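Local coordinates for acyl-[acyl-carrier-protein]--UDP-N-acetylglucosamine O-acyltransferase (Helicobacter pylori, PDB 1J2Z), which transfers a (3R)-hydroxyacyl chain from acyl carrier protein to UDP-N-acetylglucosamine, the first step in making the lipid A that holds lipopolysaccharide in the outer membrane, at residues A[112-117]-A[130-135]; A[74-79]-A[96-101]; A[8-13]-A[20-25]; A[158-163]-A[249-254]. All coordinates share one frame; numbering follows the deposited sequence.

Contact 1: residues A[112-117]-A[130-135]; sequences LLMAYV and ILANGV. With SOG (octyl 1-thio-beta-D-glucopyranoside), chain B.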
loop_
_atom_site.group_PDB
_atom_site.type_symbol
_atom_site.label_atom_id
_atom_site.label_comp_id
_atom_site.label_asym_id
_atom_site.label_seq_id
_atom_site.Cartn_x
_atom_site.Cartn_y
_atom_site.Cartn_z
ATOM N N LEU A 112 10.778 12.066 -8.688
ATOM C CA LEU A 112 9.583 11.374 -9.120
ATOM C C LEU A 112 9.102 10.580 -7.916
ATOM O O LEU A 112 9.830 9.739 -7.392
ATOM C CB LEU A 112 9.890 10.423 -10.287
ATOM C CG LEU A 112 8.770 9.430 -10.635
ATOM C CD1 LEU A 112 7.476 10.179 -10.953
ATOM C CD2 LEU A 112 9.201 8.561 -11.815
ATOM N N LEU A 113 7.899 10.885 -7.447
ATOM C CA LEU A 113 7.319 10.151 -6.328
ATOM C C LEU A 113 6.110 9.462 -6.947
ATOM O O LEU A 113 5.117 10.115 -7.270
ATOM C CB LEU A 113 6.868 11.095 -5.206
ATOM C CG LEU A 113 7.853 12.168 -4.717
ATOM C CD1 LEU A 113 7.284 12.846 -3.473
ATOM C CD2 LEU A 113 9.189 11.555 -4.408
ATOM N N MET A 114 6.212 8.152 -7.137
ATOM C CA MET A 114 5.133 7.381 -7.740
ATOM C C MET A 114 3.909 7.320 -6.836
ATOM O O MET A 114 3.919 7.864 -5.733
ATOM C CB MET A 114 5.629 5.975 -8.096
ATOM C CG MET A 114 6.632 5.987 -9.249
ATOM S SD MET A 114 7.190 4.359 -9.781
ATOM C CE MET A 114 8.938 4.628 -9.870
ATOM N N ALA A 115 2.856 6.661 -7.309
ATOM C CA ALA A 115 1.603 6.573 -6.566
ATOM C C ALA A 115 1.686 5.928 -5.189
ATOM O O ALA A 115 2.525 5.064 -4.933
ATOM C CB ALA A 115 0.549 5.859 -7.416
ATOM N N TYR A 116 0.792 6.369 -4.309
ATOM C CA TYR A 116 0.685 5.876 -2.941
ATOM C C TYR A 116 1.916 6.129 -2.068
ATOM O O TYR A 116 2.069 5.499 -1.021
ATOM C CB TYR A 116 0.366 4.372 -2.933
ATOM C CG TYR A 116 -0.650 3.931 -3.971
ATOM C CD1 TYR A 116 -0.234 3.463 -5.214
ATOM C CD2 TYR A 116 -2.022 3.965 -3.704
ATOM C CE1 TYR A 116 -1.143 3.036 -6.167
ATOM C CE2 TYR A 116 -2.954 3.533 -4.661
ATOM C CZ TYR A 116 -2.497 3.071 -5.894
ATOM O OH TYR A 116 -3.373 2.651 -6.864
ATOM N N VAL A 117 2.795 7.033 -2.492
ATOM C CA VAL A 117 3.988 7.342 -1.704
ATOM C C VAL A 117 3.641 8.293 -0.556
ATOM O O VAL A 117 2.965 9.298 -0.757
ATOM C CB VAL A 117 5.094 8.008 -2.570
ATOM C CG1 VAL A 117 6.153 8.651 -1.670
ATOM C CG2 VAL A 117 5.749 6.970 -3.474
ATOM N N ILE A 130 14.005 8.987 -6.945
ATOM C CA ILE A 130 12.852 8.253 -7.427
ATOM C C ILE A 130 12.342 7.337 -6.319
ATOM O O ILE A 130 13.072 6.472 -5.832
ATOM C CB ILE A 130 13.194 7.399 -8.670
ATOM C CG1 ILE A 130 13.542 8.307 -9.851
ATOM C CG2 ILE A 130 12.010 6.511 -9.027
ATOM C CD1 ILE A 130 14.015 7.551 -11.081
ATOM N N LEU A 131 11.098 7.556 -5.904
ATOM C CA LEU A 131 10.481 6.726 -4.879
ATOM C C LEU A 131 9.342 6.002 -5.580
ATOM O O LEU A 131 8.394 6.638 -6.047
ATOM C CB LEU A 131 9.928 7.575 -3.723
ATOM C CG LEU A 131 10.816 8.609 -3.012
ATOM C CD1 LEU A 131 10.221 8.917 -1.639
ATOM C CD2 LEU A 131 12.219 8.090 -2.845
ATOM N N ALA A 132 9.450 4.679 -5.668
ATOM C CA ALA A 132 8.442 3.851 -6.332
ATOM C C ALA A 132 7.141 3.693 -5.551
ATOM O O ALA A 132 7.031 4.136 -4.407
ATOM C CB ALA A 132 9.022 2.473 -6.637
ATOM N N ASN A 133 6.168 3.035 -6.181
ATOM C CA ASN A 133 4.853 2.807 -5.584
ATOM C C ASN A 133 4.877 2.404 -4.118
ATOM O O ASN A 133 5.631 1.514 -3.719
ATOM C CB ASN A 133 4.075 1.716 -6.348
ATOM C CG ASN A 133 3.536 2.191 -7.691
ATOM O OD1 ASN A 133 2.396 1.894 -8.056
ATOM N ND2 ASN A 133 4.354 2.910 -8.435
ATOM N N GLY A 134 4.035 3.069 -3.331
ATOM C CA GLY A 134 3.892 2.749 -1.923
ATOM C C GLY A 134 5.050 2.943 -0.968
ATOM O O GLY A 134 4.981 2.454 0.159
ATOM N N VAL A 135 6.110 3.630 -1.385
ATOM C CA VAL A 135 7.218 3.848 -0.461
ATOM C C VAL A 135 6.668 4.633 0.719
ATOM O O VAL A 135 5.931 5.602 0.539
ATOM C CB VAL A 135 8.378 4.629 -1.117
ATOM C CG1 VAL A 135 9.360 5.104 -0.052
ATOM C CG2 VAL A 135 9.103 3.729 -2.110
HETATM C C1 SOG B . 7.862 0.190 -13.572
HETATM C C2 SOG B . 7.190 0.983 -14.721
HETATM C C3 SOG B . 6.285 2.072 -14.129
HETATM C C4 SOG B . 5.225 1.387 -13.259
HETATM C C5 SOG B . 5.933 0.601 -12.126
HETATM C C6 SOG B . 4.916 -0.117 -11.249
HETATM C "C1'" SOG B . 9.871 -1.100 -13.322
HETATM C "C2'" SOG B . 9.839 -2.555 -12.897
HETATM C "C3'" SOG B . 11.241 -3.117 -12.760
HETATM C "C4'" SOG B . 11.218 -4.578 -12.337
HETATM C "C5'" SOG B . 12.629 -5.135 -12.204
HETATM C "C6'" SOG B . 12.604 -6.545 -11.650
HETATM C "C7'" SOG B . 13.998 -7.111 -11.510
HETATM C "C8'" SOG B . 13.942 -8.514 -10.955
HETATM S S1 SOG B . 8.698 -0.849 -14.105
HETATM O O2 SOG B . 8.182 1.575 -15.550
HETATM O O3 SOG B . 5.657 2.795 -15.169
HETATM O O4 SOG B . 4.358 2.360 -12.702
HETATM O O5 SOG B . 6.831 -0.382 -12.717
HETATM O O6 SOG B . 4.428 0.764 -10.256
#
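L113 and L131 form the apolar centre, lying side by side and pointing the same way, with CD2 of L113 3.6 Å from CG of L131. V117 crosses L131 at about a right angle, its CG1 4.1 Å from L131 CD1, and I149 of the next coil continues this packing. Toward I130, M114 bends at chi3 (-133°), which sets its CE 3.7 Å from I130 CG2 and close to A132. The backbones run parallel, eighteen residues apart, as equivalent steps in successive coils of the left-handed beta helix. L131 N donates to L112 O (2.9 Å) and M114 N to L131 O (2.9 Å). Past the strands each segment makes a type II turn, and G134 N bonds A115 O at 3.0 Å. At the polar edge the amide of N133 crosses M114, with ND2 3.3 Å from M114 CB and 2.8 Å from O6 of a bound octyl thioglucoside. Q69 of a second subunit, a substrate-binding residue, accepts a hydrogen bond from the same ND2, while Y116 OH bonds F91 O there. The wall thus has an apolar interior and a polar corner where the second subunit and the detergent sugar meet.

Contact 2: residues A[74-79]-A[96-101]; sequences KGEYSE and PGTEGG
E76 reaches E99 because its CG stands anti to the carbonyl carbon (chi1 -39°) and the chain then runs extended, carrying the carboxylate across to the 96-101 loop. S78 also has its hydroxyl anti to the carbonyl carbon (chi1 -74°), which turns OG toward G97. E99 N donates to E76 OE1 at 2.7 Å, although OE1 is not securely placed. The S78 OG to G97 O bond (2.8 Å) is weak and equally tentative. A longer one joins G97 N to E79 O at 3.3 Å, the donor standing above the carbonyl plane, and P96 CB lies 3.3 Å from that same oxygen. E76 and E99 cross at about a right angle, with OE2 of E76 3.4 Å from E99 CB and 4.3 Å from E99 OE1, the two carboxylate planes 68° apart. These loops follow strands 63-64 and 93-94 and interrupt the regular coils. T98, whose OG1 is hydrogen-bonded to D122, packs against H121, which probably binds substrate, as in relatives. Two carboxylates so close probably repel and may raise each other's proton affinity. Polar side chains of one loop, E76 and S78, thus face backbone groups of the other, though two of the three bonds are tentative.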
loop_
_atom_site.group_PDB
_atom_site.type_symbol
_atom_site.label_atom_id
_atom_site.label_comp_id
_atom_site.label_asym_id
_atom_site.label_seq_id
_atom_site.Cartn_x
_atom_site.Cartn_y
_atom_site.Cartn_z
ATOM N N LYS A 74 0.817 19.473 17.632
ATOM C CA LYS A 74 -0.202 20.251 18.328
ATOM C C LYS A 74 -0.526 21.549 17.586
ATOM O O LYS A 74 -0.233 22.640 18.074
ATOM C CB LYS A 74 0.267 20.568 19.753
ATOM C CG LYS A 74 -0.763 21.296 20.606
ATOM C CD LYS A 74 -0.208 21.626 21.984
ATOM C CE LYS A 74 -1.242 22.339 22.843
ATOM N NZ LYS A 74 -0.703 22.673 24.191
ATOM N N GLY A 75 -1.135 21.419 16.410
ATOM C CA GLY A 75 -1.492 22.588 15.623
ATOM C C GLY A 75 -0.328 23.547 15.460
ATOM O O GLY A 75 -0.512 24.763 15.376
ATOM N N GLU A 76 0.876 22.990 15.408
ATOM C CA GLU A 76 2.089 23.781 15.267
ATOM C C GLU A 76 2.149 24.519 13.934
ATOM O O GLU A 76 1.400 24.225 13.001
ATOM C CB GLU A 76 3.313 22.875 15.397
ATOM C CG GLU A 76 3.159 21.797 16.452
ATOM C CD GLU A 76 4.319 20.839 16.456
ATOM O OE1 GLU A 76 4.736 20.423 15.359
ATOM O OE2 GLU A 76 4.813 20.491 17.549
ATOM N N TYR A 77 3.064 25.479 13.866
ATOM C CA TYR A 77 3.287 26.297 12.684
ATOM C C TYR A 77 4.445 25.669 11.904
ATOM O O TYR A 77 5.609 25.901 12.231
ATOM C CB TYR A 77 3.678 27.720 13.103
ATOM C CG TYR A 77 3.074 28.187 14.419
ATOM C CD1 TYR A 77 3.334 27.507 15.612
ATOM C CD2 TYR A 77 2.246 29.309 14.471
ATOM C CE1 TYR A 77 2.784 27.929 16.821
ATOM C CE2 TYR A 77 1.690 29.742 15.679
ATOM C CZ TYR A 77 1.964 29.045 16.848
ATOM O OH TYR A 77 1.420 29.459 18.042
ATOM N N SER A 78 4.132 24.875 10.882
ATOM C CA SER A 78 5.168 24.223 10.079
ATOM C C SER A 78 4.910 24.383 8.588
ATOM O O SER A 78 3.840 24.829 8.185
ATOM C CB SER A 78 5.258 22.738 10.433
ATOM O OG SER A 78 5.881 22.555 11.695
ATOM N N GLU A 79 5.883 23.995 7.769
ATOM C CA GLU A 79 5.751 24.138 6.326
ATOM C C GLU A 79 6.087 22.889 5.531
ATOM O O GLU A 79 6.718 21.958 6.033
ATOM C CB GLU A 79 6.673 25.253 5.825
ATOM C CG GLU A 79 6.687 26.522 6.656
ATOM C CD GLU A 79 7.757 27.491 6.183
ATOM O OE1 GLU A 79 7.538 28.179 5.165
ATOM O OE2 GLU A 79 8.828 27.546 6.816
ATOM N N PRO A 96 3.684 18.409 6.422
ATOM C CA PRO A 96 4.689 19.423 6.749
ATOM C C PRO A 96 5.397 18.988 8.031
ATOM O O PRO A 96 5.030 17.969 8.628
ATOM C CB PRO A 96 3.858 20.695 6.923
ATOM C CG PRO A 96 2.550 20.172 7.431
ATOM C CD PRO A 96 2.322 18.953 6.575
ATOM N N GLY A 97 6.401 19.750 8.453
ATOM C CA GLY A 97 7.157 19.387 9.642
ATOM C C GLY A 97 6.484 19.654 10.972
ATOM O O GLY A 97 5.290 19.922 11.022
ATOM N N THR A 98 7.263 19.556 12.051
ATOM C CA THR A 98 6.776 19.790 13.409
ATOM C C THR A 98 7.789 20.631 14.185
ATOM O O THR A 98 8.947 20.776 13.779
ATOM C CB THR A 98 6.582 18.472 14.198
ATOM O OG1 THR A 98 7.834 17.788 14.293
ATOM C CG2 THR A 98 5.562 17.573 13.519
ATOM N N GLU A 99 7.349 21.173 15.314
ATOM C CA GLU A 99 8.214 21.993 16.149
ATOM C C GLU A 99 9.344 21.157 16.743
ATOM O O GLU A 99 10.458 21.646 16.926
ATOM C CB GLU A 99 7.399 22.646 17.267
ATOM C CG GLU A 99 8.230 23.490 18.217
ATOM C CD GLU A 99 7.382 24.209 19.247
ATOM O OE1 GLU A 99 6.631 23.530 19.984
ATOM O OE2 GLU A 99 7.467 25.455 19.320
ATOM N N GLY A 100 9.051 19.895 17.038
ATOM C CA GLY A 100 10.056 19.015 17.605
ATOM C C GLY A 100 11.075 18.568 16.576
ATOM O O GLY A 100 12.173 18.130 16.929
ATOM N N GLY A 101 10.710 18.678 15.301
ATOM C CA GLY A 101 11.605 18.287 14.226
ATOM C C GLY A 101 12.358 19.489 13.684
ATOM O O GLY A 101 13.099 20.138 14.417
#

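Contact 3: residues A[8-13]-A[20-25]; sequences AIISPK and VEIGEF
The first coil of the left-handed beta helix brings A8 and I10 against I22, where strands 9-10 and 21-22, the opening strands of two different walls of the prism, face each other inside it. I10 and I22 reach toward each other tip to tip, their CD1 atoms 3.6 Å apart. In both isoleucines CG1 is anti to the carbonyl carbon, and chi2 near 180° (171° in I10, 178° in I22) extends CD1 away from its own backbone into the interior. The other branch of I22 serves A8: A8 CB lies 3.8 Å from I22 CG2 and 3.8 Å from G23 O, so it touches both a side chain and the backbone of the 20-25 segment. No hydrogen bond crosses between the two segments. Unlike strands stacked coil upon coil in one wall, these two belong to separate sheets, and what joins them here is apolar side-chain packing across the interior of the prism. I28, one coil further along and eighteen residues after I10, touches both I10 and I22 and so extends this interior, while I4 packs on I10 from the N-terminal side. At the corner the backbones come close around A8 and F25, and T7 OG1 is hydrogen-bonded to both F25 N and E24 OE2. The CB of F25 points away from the 8-13 segment, and its ring meets F25 of both neighbouring subunits edge-to-face, on the trimer side of the coil. Beyond strand 9-10 the chain turns off at S11, whose OG accepts from K13 N at 3.0 Å in an ST turn.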
loop_
_atom_site.group_PDB
_atom_site.type_symbol
_atom_site.label_atom_id
_atom_site.label_comp_id
_atom_site.label_asym_id
_atom_site.label_seq_id
_atom_site.Cartn_x
_atom_site.Cartn_y
_atom_site.Cartn_z
ATOM N N ALA A 8 -12.578 24.425 -9.408
ATOM C CA ALA A 8 -11.554 24.366 -8.368
ATOM C C ALA A 8 -11.844 25.378 -7.260
ATOM O O ALA A 8 -12.335 26.474 -7.530
ATOM C CB ALA A 8 -10.174 24.638 -8.975
ATOM N N ILE A 9 -11.559 24.997 -6.016
ATOM C CA ILE A 9 -11.765 25.880 -4.871
ATOM C C ILE A 9 -10.391 26.407 -4.478
ATOM O O ILE A 9 -9.526 25.651 -4.032
ATOM C CB ILE A 9 -12.374 25.138 -3.665
ATOM C CG1 ILE A 9 -13.740 24.553 -4.041
ATOM C CG2 ILE A 9 -12.531 26.109 -2.481
ATOM C CD1 ILE A 9 -14.773 25.599 -4.468
ATOM N N ILE A 10 -10.202 27.710 -4.643
ATOM C CA ILE A 10 -8.920 28.343 -4.366
ATOM C C ILE A 10 -9.059 29.523 -3.412
ATOM O O ILE A 10 -9.722 30.508 -3.724
ATOM C CB ILE A 10 -8.294 28.843 -5.683
ATOM C CG1 ILE A 10 -8.237 27.693 -6.695
ATOM C CG2 ILE A 10 -6.899 29.413 -5.425
ATOM C CD1 ILE A 10 -7.836 28.134 -8.084
ATOM N N SER A 11 -8.430 29.419 -2.249
ATOM C CA SER A 11 -8.483 30.491 -1.264
ATOM C C SER A 11 -7.952 31.787 -1.851
ATOM O O SER A 11 -6.948 31.794 -2.561
ATOM C CB SER A 11 -7.643 30.140 -0.040
ATOM O OG SER A 11 -7.443 31.293 0.758
ATOM N N PRO A 12 -8.629 32.907 -1.575
ATOM C CA PRO A 12 -8.133 34.170 -2.122
ATOM C C PRO A 12 -6.772 34.539 -1.524
ATOM O O PRO A 12 -6.057 35.370 -2.069
ATOM C CB PRO A 12 -9.242 35.163 -1.761
ATOM C CG PRO A 12 -9.874 34.548 -0.528
ATOM C CD PRO A 12 -9.925 33.087 -0.901
ATOM N N LYS A 13 -6.408 33.902 -0.416
ATOM C CA LYS A 13 -5.128 34.184 0.231
ATOM C C LYS A 13 -3.967 33.378 -0.340
ATOM O O LYS A 13 -2.804 33.661 -0.047
ATOM C CB LYS A 13 -5.235 33.938 1.734
ATOM C CG LYS A 13 -6.321 34.780 2.395
ATOM C CD LYS A 13 -6.400 34.524 3.885
ATOM C CE LYS A 13 -7.534 35.317 4.514
ATOM N NZ LYS A 13 -7.536 35.160 5.997
ATOM N N VAL A 20 0.257 28.868 -14.235
ATOM C CA VAL A 20 -0.186 27.726 -13.438
ATOM C C VAL A 20 -1.473 27.080 -13.957
ATOM O O VAL A 20 -2.439 27.764 -14.269
ATOM C CB VAL A 20 -0.407 28.123 -11.959
ATOM C CG1 VAL A 20 -0.953 26.934 -11.168
ATOM C CG2 VAL A 20 0.905 28.599 -11.354
ATOM N N GLU A 21 -1.469 25.755 -14.045
ATOM C CA GLU A 21 -2.636 25.011 -14.500
ATOM C C GLU A 21 -3.244 24.283 -13.308
ATOM O O GLU A 21 -2.539 23.602 -12.560
ATOM C CB GLU A 21 -2.239 23.994 -15.569
ATOM C CG GLU A 21 -1.687 24.611 -16.837
ATOM C CD GLU A 21 -1.271 23.558 -17.845
ATOM O OE1 GLU A 21 -2.129 22.735 -18.228
ATOM O OE2 GLU A 21 -0.088 23.552 -18.247
ATOM N N ILE A 22 -4.553 24.424 -13.137
ATOM C CA ILE A 22 -5.247 23.786 -12.026
ATOM C C ILE A 22 -6.450 23.026 -12.577
ATOM O O ILE A 22 -7.345 23.616 -13.180
ATOM C CB ILE A 22 -5.698 24.847 -10.991
ATOM C CG1 ILE A 22 -4.466 25.557 -10.420
ATOM C CG2 ILE A 22 -6.500 24.195 -9.876
ATOM C CD1 ILE A 22 -4.781 26.662 -9.425
ATOM N N GLY A 23 -6.453 21.711 -12.374
ATOM C CA GLY A 23 -7.534 20.883 -12.881
ATOM C C GLY A 23 -8.838 21.009 -12.125
ATOM O O GLY A 23 -8.930 21.749 -11.148
ATOM N N GLU A 24 -9.848 20.269 -12.576
ATOM C CA GLU A 24 -11.173 20.290 -11.960
ATOM C C GLU A 24 -11.171 19.857 -10.494
ATOM O O GLU A 24 -10.457 18.936 -10.104
ATOM C CB GLU A 24 -12.127 19.361 -12.724
ATOM C CG GLU A 24 -12.153 19.564 -14.225
ATOM C CD GLU A 24 -12.975 20.760 -14.643
ATOM O OE1 GLU A 24 -12.982 21.070 -15.849
ATOM O OE2 GLU A 24 -13.620 21.385 -13.769
ATOM N N PHE A 25 -11.988 20.531 -9.694
ATOM C CA PHE A 25 -12.155 20.211 -8.280
ATOM C C PHE A 25 -10.928 20.253 -7.370
ATOM O O PHE A 25 -10.930 19.620 -6.318
ATOM C CB PHE A 25 -12.825 18.834 -8.149
ATOM C CG PHE A 25 -14.084 18.692 -8.968
ATOM C CD1 PHE A 25 -14.208 17.669 -9.902
ATOM C CD2 PHE A 25 -15.131 19.600 -8.824
ATOM C CE1 PHE A 25 -15.357 17.546 -10.691
ATOM C CE2 PHE A 25 -16.288 19.493 -9.605
ATOM C CZ PHE A 25 -16.400 18.462 -10.542
#

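Contact 4: residues A[158-163]-A[249-254]; sequences FVRIAK and LESSRG. With SOG (octyl 1-thio-beta-D-glucopyranoside), chain C.
R160 presents one face of its guanidinium to E250 O, which stands 3.9 Å from the plane and offset toward the rim, while S251 CA approaches NH2 obliquely at 3.1 Å. A bend at chi3 (-49°) places NE, which makes a salt bridge with D176. NH2 is hydrogen-bonded to F247 O, and the F247 ring adds a cation-pi contact. The E250 side chain crosses R160 at about a right angle, the carboxylate and guanidinium planes 33° apart, and its OE1 stays 4.4 Å from R160 NH1, beyond a salt bridge. The second guanidinium, of R253, meets the tail of a bound octyl thioglucoside: C6' lies at the edge in plane, and C8' is 3.2 Å from NH2. Its NH1 is hydrogen-bonded to the carbonyl O of Q157, a residue that probably binds substrate, as in relatives. The aliphatic part of R253 packs on F158, CD lying 3.8 Å from F158 CB, and the F158 ring is stacked on H140. A water bridges the segments, accepting from R253 N (2.9 Å) and lying 3.2 Å from F158 O. Strand 160-161 is the last of its wall in the beta helix, and the chain leaving helix 239-250 passes beside it. A162 touches F247 of that helix, and L249 packs on helix 224-234.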
loop_
_atom_site.group_PDB
_atom_site.type_symbol
_atom_site.label_atom_id
_atom_site.label_comp_id
_atom_site.label_asym_id
_atom_site.label_seq_id
_atom_site.Cartn_x
_atom_site.Cartn_y
_atom_site.Cartn_z
ATOM N N PHE A 158 14.084 8.843 11.516
ATOM C CA PHE A 158 15.461 9.303 11.670
ATOM C C PHE A 158 16.505 8.627 10.796
ATOM O O PHE A 158 17.694 8.891 10.944
ATOM C CB PHE A 158 15.891 9.217 13.142
ATOM C CG PHE A 158 15.161 10.172 14.038
ATOM C CD1 PHE A 158 14.105 9.739 14.827
ATOM C CD2 PHE A 158 15.499 11.522 14.051
ATOM C CE1 PHE A 158 13.389 10.637 15.616
ATOM C CE2 PHE A 158 14.793 12.428 14.833
ATOM C CZ PHE A 158 13.735 11.986 15.617
ATOM N N VAL A 159 16.079 7.762 9.884
ATOM C CA VAL A 159 17.043 7.105 9.012
ATOM C C VAL A 159 17.582 8.114 8.004
ATOM O O VAL A 159 16.860 9.011 7.564
ATOM C CB VAL A 159 16.411 5.922 8.249
ATOM C CG1 VAL A 159 17.307 5.509 7.079
ATOM C CG2 VAL A 159 16.224 4.745 9.195
ATOM N N ARG A 160 18.854 7.976 7.649
ATOM C CA ARG A 160 19.458 8.876 6.676
ATOM C C ARG A 160 20.056 8.070 5.534
ATOM O O ARG A 160 20.813 7.132 5.761
ATOM C CB ARG A 160 20.554 9.724 7.326
ATOM C CG ARG A 160 20.087 10.622 8.471
ATOM C CD ARG A 160 21.272 11.397 9.033
ATOM N NE ARG A 160 22.391 10.498 9.291
ATOM C CZ ARG A 160 23.668 10.820 9.114
ATOM N NH1 ARG A 160 23.997 12.029 8.678
ATOM N NH2 ARG A 160 24.614 9.923 9.356
ATOM N N ILE A 161 19.699 8.427 4.306
ATOM C CA ILE A 161 20.226 7.744 3.131
ATOM C C ILE A 161 21.044 8.775 2.367
ATOM O O ILE A 161 20.517 9.807 1.941
ATOM C CB ILE A 161 19.090 7.212 2.238
ATOM C CG1 ILE A 161 18.223 6.242 3.041
ATOM C CG2 ILE A 161 19.668 6.514 1.009
ATOM C CD1 ILE A 161 16.914 5.892 2.356
ATOM N N ALA A 162 22.333 8.499 2.203
ATOM C CA ALA A 162 23.223 9.425 1.516
ATOM C C ALA A 162 23.046 9.409 0.007
ATOM O O ALA A 162 22.272 8.621 -0.539
ATOM C CB ALA A 162 24.679 9.116 1.884
ATOM N N LYS A 163 23.779 10.296 -0.654
ATOM C CA LYS A 163 23.746 10.446 -2.103
ATOM C C LYS A 163 24.046 9.171 -2.886
ATOM O O LYS A 163 24.838 8.336 -2.460
ATOM C CB LYS A 163 24.746 11.530 -2.516
ATOM C CG LYS A 163 24.926 11.703 -4.018
ATOM C CD LYS A 163 26.069 12.681 -4.301
ATOM C CE LYS A 163 26.196 12.992 -5.783
ATOM N NZ LYS A 163 27.338 13.918 -6.046
ATOM N N LEU A 249 30.290 9.262 10.829
ATOM C CA LEU A 249 30.487 9.764 12.185
ATOM C C LEU A 249 29.292 10.557 12.709
ATOM O O LEU A 249 29.127 10.702 13.917
ATOM C CB LEU A 249 31.749 10.634 12.259
ATOM C CG LEU A 249 33.089 9.970 11.925
ATOM C CD1 LEU A 249 34.215 10.979 12.114
ATOM C CD2 LEU A 249 33.314 8.758 12.813
ATOM N N GLU A 250 28.454 11.062 11.807
ATOM C CA GLU A 250 27.283 11.834 12.216
ATOM C C GLU A 250 26.039 10.980 12.443
ATOM O O GLU A 250 25.020 11.475 12.925
ATOM C CB GLU A 250 26.966 12.906 11.170
ATOM C CG GLU A 250 27.934 14.075 11.167
ATOM C CD GLU A 250 27.658 15.048 10.038
ATOM O OE1 GLU A 250 26.490 15.462 9.881
ATOM O OE2 GLU A 250 28.609 15.401 9.309
ATOM N N SER A 251 26.127 9.699 12.105
ATOM C CA SER A 251 24.995 8.787 12.253
ATOM C C SER A 251 24.394 8.714 13.658
ATOM O O SER A 251 25.114 8.618 14.649
ATOM C CB SER A 251 25.406 7.383 11.814
ATOM O OG SER A 251 24.315 6.492 11.931
ATOM N N SER A 252 23.063 8.746 13.725
ATOM C CA SER A 252 22.336 8.669 14.989
ATOM C C SER A 252 21.818 7.258 15.226
ATOM O O SER A 252 21.955 6.704 16.316
ATOM C CB SER A 252 21.148 9.637 14.988
ATOM O OG SER A 252 21.564 10.973 15.200
ATOM N N ARG A 253 21.214 6.679 14.196
ATOM C CA ARG A 253 20.667 5.334 14.305
ATOM C C ARG A 253 21.714 4.271 14.038
ATOM O O ARG A 253 21.460 3.085 14.225
ATOM C CB ARG A 253 19.502 5.164 13.330
ATOM C CG ARG A 253 18.411 6.194 13.525
ATOM C CD ARG A 253 17.055 5.590 13.297
ATOM N NE ARG A 253 16.816 4.484 14.216
ATOM C CZ ARG A 253 15.695 3.773 14.248
ATOM N NH1 ARG A 253 14.707 4.056 13.409
ATOM N NH2 ARG A 253 15.565 2.780 15.117
ATOM N N GLY A 254 22.895 4.701 13.610
ATOM C CA GLY A 254 23.953 3.757 13.310
ATOM C C GLY A 254 23.927 3.446 11.827
ATOM O O GLY A 254 22.924 3.683 11.157
HETATM C C1 SOG C . 5.618 7.979 12.281
HETATM C C2 SOG C . 5.232 9.479 12.335
HETATM C C3 SOG C . 3.912 9.695 11.582
HETATM C C4 SOG C . 4.114 9.245 10.131
HETATM C C5 SOG C . 4.504 7.744 10.116
HETATM C C6 SOG C . 4.739 7.261 8.692
HETATM C "C1'" SOG C . 6.934 6.496 13.633
HETATM C "C2'" SOG C . 8.121 5.740 13.068
HETATM C "C3'" SOG C . 8.740 4.831 14.113
HETATM C "C4'" SOG C . 9.935 4.073 13.554
HETATM C "C5'" SOG C . 10.552 3.164 14.609
HETATM C "C6'" SOG C . 11.651 2.310 14.012
HETATM C "C7'" SOG C . 12.272 1.402 15.047
HETATM C "C8'" SOG C . 13.362 0.562 14.424
HETATM S S1 SOG C . 6.862 7.760 12.963
HETATM O O2 SOG C . 5.093 9.899 13.686
HETATM O O3 SOG C . 3.556 11.062 11.615
HETATM O O4 SOG C . 2.919 9.440 9.395
HETATM O O5 SOG C . 5.724 7.561 10.890
HETATM O O6 SOG C . 3.509 6.889 8.099
HETATM O O HOH W 1 20.718 8.383 11.846
#

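From the N terminus the four contacts come in series along the chain, and none nests in or crosses another. Contact 3 closes a short loop within the first coil, joining two walls of the beta helix. Contact 2 ties two loops that leave the coils farther along, and contact 1 spans one whole coil by pairing neighbouring strands. Contacts 1 and 3 both reach the sheet that starts with strand 21-22, and both touch the second subunit. Contact 4 closes by far the longest loop, bringing the segment after the C-terminal helices back to the beta helix near its C-terminal end. Centres of contacts 3 and 4 lie about 39 Å apart.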